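Local coordinates for ethyl tert-butyl ether degradation EthD protein (Ralstonia eutropha JMP134, PDB 3BF4) that is of unknown function but belongs to the EthD family, has a ferredoxin-like fold and may act as an oxidoreductase, at residues 24-29 / 74-79. The protein carries 3 engineered substitutions. Numbering follows the deposited sequence.
Sequences NVMYPY and PAFVAM. With EDO (1,2-ethanediol), chain C.
Tyr27 and Ala78 form an antiparallel hydrogen-bonded pair, Met26 lies across from Met79, and a beta bulge at Val77 then shifts the register by one residue, bringing Pro28 opposite Phe76. The two strands, 21-28 and 76-84, are the central pair of the four-stranded antiparallel sheet of a ferredoxin-like fold. Tyr27 N gives Ala78 O a nearly straight bond of 2.9 Å, whereas Val77 N reaches Tyr27 O only weakly, at an N-H...O angle of 128°. Past the end of the strand, Tyr29 N still bonds Ala75 O at 2.8 Å, nearly straight.

On the face that carries both selenomethionines, the Phe76 ring lies beside Met26. The CB of Met26 sits over one face of this ring, 3.8 Å from its centroid, in a CH-pi contact, with its selenium farther above that face as a longer Met-aromatic contact. Met79, bent at its third torsion (63°), swings its terminal CE to 3.5 Å from Met26 CG, a tight approach. The second subunit packs on this side, its own Phe76 touching Met26, so the arrangement contributes to the dimer interface.

On the other face, toward the helices, Tyr27 places its CB against Val77 CG1 and one ring edge near Ala78 O. Its ring also meets Phe35 and Tyr40 edge-to-face. The phenol oxygen is shared: Tyr27 OH is hydrogen-bonded to Tyr108 OH and, at 2.8 Å, to O1 of a 1,2-ethanediol probably acquired during crystallisation, whose O1 also lies 3.2 Å from Val25 CG1.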
ATOM      1  N   ASN A  24      -3.700  -2.561  -5.350  1.00 54.99           N
ATOM      2  CA  ASN A  24      -2.527  -1.698  -5.309  1.00 54.67           C
ATOM      3  C   ASN A  24      -1.903  -1.551  -6.692  1.00 54.84           C
ATOM      4  O   ASN A  24      -1.657  -2.563  -7.351  1.00 53.01           O
ATOM      5  CB  ASN A  24      -1.466  -2.338  -4.398  1.00 55.32           C
ATOM      6  CG  ASN A  24      -1.948  -2.512  -2.962  1.00 59.69           C
ATOM      7  OD1 ASN A  24      -2.274  -1.542  -2.305  1.00 63.10           O
ATOM      8  ND2 ASN A  24      -1.968  -3.751  -2.474  1.00 64.28           N
ATOM      9  N   VAL A  25      -1.689  -0.309  -7.144  1.00 53.97           N
ATOM     10  CA  VAL A  25      -0.962  -0.041  -8.398  1.00 52.75           C
ATOM     11  C   VAL A  25       0.271   0.725  -7.924  1.00 52.88           C
ATOM     12  O   VAL A  25       0.144   1.757  -7.257  1.00 51.57           O
ATOM     13  CB  VAL A  25      -1.768   0.749  -9.410  1.00 52.88           C
ATOM     14  CG1 VAL A  25      -0.981   0.869 -10.728  1.00 50.66           C
ATOM     15  CG2 VAL A  25      -3.122   0.086  -9.644  1.00 55.37           C
HETATM   16  N   MSE A  26       1.450   0.194  -8.236  1.00 52.56           N
HETATM   17  CA  MSE A  26       2.718   0.696  -7.711  1.00 53.52           C
HETATM   18  C   MSE A  26       3.723   0.885  -8.840  1.00 54.18           C
HETATM   19  O   MSE A  26       4.119  -0.086  -9.480  1.00 54.31           O
HETATM   20  CB  MSE A  26       3.213  -0.303  -6.670  1.00 52.37           C
HETATM   21  CG  MSE A  26       2.161  -0.585  -5.597  1.00 57.51           C
HETATM   22 SE   MSE A  26       2.574  -2.025  -4.397  0.75 56.07          SE
HETATM   23  CE  MSE A  26       2.670  -3.503  -5.670  1.00 58.18           C
ATOM     24  N   TYR A  27       4.117   2.140  -9.078  1.00 53.66           N
ATOM     25  CA  TYR A  27       5.010   2.506 -10.184  1.00 53.65           C
ATOM     26  C   TYR A  27       6.430   2.583  -9.662  1.00 54.27           C
ATOM     27  O   TYR A  27       6.718   3.506  -8.906  1.00 54.03           O
ATOM     28  CB  TYR A  27       4.591   3.854 -10.783  1.00 53.22           C
ATOM     29  CG  TYR A  27       3.231   3.825 -11.431  1.00 53.27           C
ATOM     30  CD1 TYR A  27       3.098   3.628 -12.812  1.00 56.15           C
ATOM     31  CD2 TYR A  27       2.065   3.978 -10.668  1.00 53.70           C
ATOM     32  CE1 TYR A  27       1.832   3.598 -13.424  1.00 56.49           C
ATOM     33  CE2 TYR A  27       0.804   3.946 -11.259  1.00 51.01           C
ATOM     34  CZ  TYR A  27       0.690   3.751 -12.637  1.00 56.91           C
ATOM     35  OH  TYR A  27      -0.553   3.723 -13.225  1.00 60.04           O
ATOM     36  N   PRO A  28       7.311   1.621 -10.045  1.00 54.16           N
ATOM     37  CA  PRO A  28       8.692   1.643  -9.570  1.00 55.48           C
ATOM     38  C   PRO A  28       9.439   2.924  -9.958  1.00 56.10           C
ATOM     39  O   PRO A  28       9.257   3.430 -11.080  1.00 56.33           O
ATOM     40  CB  PRO A  28       9.337   0.445 -10.281  1.00 55.19           C
ATOM     41  CG  PRO A  28       8.241  -0.414 -10.671  1.00 54.42           C
ATOM     42  CD  PRO A  28       7.100   0.476 -10.959  1.00 54.06           C
ATOM     43  N   TYR A  29      10.228   3.442  -9.017  1.00 57.81           N
ATOM     44  CA  TYR A  29      11.044   4.632  -9.240  1.00 60.07           C
ATOM     45  C   TYR A  29      12.174   4.238 -10.182  1.00 61.48           C
ATOM     46  O   TYR A  29      12.873   3.260  -9.923  1.00 61.67           O
ATOM     47  CB  TYR A  29      11.631   5.162  -7.920  1.00 61.69           C
ATOM     48  CG  TYR A  29      12.535   6.389  -8.043  1.00 59.82           C
ATOM     49  CD1 TYR A  29      12.025   7.689  -7.902  1.00 65.86           C
ATOM     50  CD2 TYR A  29      13.908   6.248  -8.284  1.00 61.98           C
ATOM     51  CE1 TYR A  29      12.864   8.828  -8.015  1.00 65.07           C
ATOM     52  CE2 TYR A  29      14.755   7.373  -8.397  1.00 64.61           C
ATOM     53  CZ  TYR A  29      14.227   8.657  -8.263  1.00 66.33           C
ATOM     54  OH  TYR A  29      15.068   9.754  -8.374  1.00 68.18           O
ATOM     55  N   PRO A  74      12.708   6.476  -3.154  1.00 54.88           N
ATOM     56  CA  PRO A  74      11.681   5.509  -2.779  1.00 53.68           C
ATOM     57  C   PRO A  74      11.680   4.344  -3.773  1.00 53.81           C
ATOM     58  O   PRO A  74      12.177   4.495  -4.903  1.00 51.68           O
ATOM     59  CB  PRO A  74      10.397   6.320  -2.900  1.00 53.16           C
ATOM     60  CG  PRO A  74      10.692   7.269  -4.026  1.00 54.08           C
ATOM     61  CD  PRO A  74      12.122   7.667  -3.809  1.00 54.74           C
ATOM     62  N   ALA A  75      11.149   3.197  -3.347  1.00 53.62           N
ATOM     63  CA  ALA A  75      10.994   2.043  -4.240  1.00 52.93           C
ATOM     64  C   ALA A  75      10.050   2.405  -5.401  1.00 52.86           C
ATOM     65  O   ALA A  75      10.353   2.116  -6.563  1.00 52.34           O
ATOM     66  CB  ALA A  75      10.441   0.836  -3.479  1.00 51.38           C
ATOM     67  N   PHE A  76       8.941   3.072  -5.055  1.00 52.68           N
ATOM     68  CA  PHE A  76       7.880   3.459  -5.976  1.00 52.80           C
ATOM     69  C   PHE A  76       7.712   4.971  -6.004  1.00 52.40           C
ATOM     70  O   PHE A  76       7.544   5.592  -4.952  1.00 52.93           O
ATOM     71  CB  PHE A  76       6.563   2.797  -5.551  1.00 53.19           C
ATOM     72  CG  PHE A  76       6.663   1.304  -5.466  1.00 53.79           C
ATOM     73  CD1 PHE A  76       6.695   0.533  -6.627  1.00 54.76           C
ATOM     74  CD2 PHE A  76       6.794   0.665  -4.232  1.00 58.95           C
ATOM     75  CE1 PHE A  76       6.829  -0.877  -6.574  1.00 54.83           C
ATOM     76  CE2 PHE A  76       6.926  -0.732  -4.153  1.00 54.60           C
ATOM     77  CZ  PHE A  76       6.942  -1.510  -5.335  1.00 56.07           C
ATOM     78  N   VAL A  77       7.788   5.551  -7.204  1.00 51.86           N
ATOM     79  CA  VAL A  77       7.598   6.997  -7.411  1.00 53.16           C
ATOM     80  C   VAL A  77       6.161   7.420  -7.051  1.00 52.22           C
ATOM     81  O   VAL A  77       5.940   8.485  -6.454  1.00 51.18           O
ATOM     82  CB  VAL A  77       7.948   7.443  -8.875  1.00 52.27           C
ATOM     83  CG1 VAL A  77       7.014   6.831  -9.919  1.00 50.32           C
ATOM     84  CG2 VAL A  77       7.943   8.960  -8.984  1.00 53.96           C
ATOM     85  N   ALA A  78       5.204   6.569  -7.405  1.00 52.00           N
ATOM     86  CA  ALA A  78       3.798   6.801  -7.109  1.00 52.81           C
ATOM     87  C   ALA A  78       3.108   5.461  -6.839  1.00 52.58           C
ATOM     88  O   ALA A  78       3.539   4.414  -7.342  1.00 50.18           O
ATOM     89  CB  ALA A  78       3.145   7.541  -8.238  1.00 51.72           C
HETATM   90  N   MSE A  79       2.086   5.504  -5.987  1.00 51.97           N
HETATM   91  CA  MSE A  79       1.270   4.345  -5.661  1.00 54.29           C
HETATM   92  C   MSE A  79      -0.155   4.802  -5.449  1.00 53.05           C
HETATM   93  O   MSE A  79      -0.382   5.944  -5.083  1.00 52.33           O
HETATM   94  CB  MSE A  79       1.737   3.657  -4.370  1.00 52.62           C
HETATM   95  CG  MSE A  79       3.173   3.217  -4.349  1.00 58.62           C
HETATM   96 SE   MSE A  79       3.664   2.495  -2.602  0.75 62.96          SE
HETATM   97  CE  MSE A  79       2.482   0.963  -2.494  1.00 72.67           C
TER
HETATM   98  C1  EDO C 109      -4.032   3.652 -11.488  1.00 52.25           C
HETATM   99  O1  EDO C 109      -2.607   3.617 -11.272  1.00 48.24           O
HETATM  100  C2  EDO C 109      -4.487   2.744 -12.635  1.00 47.90           C
HETATM  101  O2  EDO C 109      -3.448   2.565 -13.604  1.00 50.81           O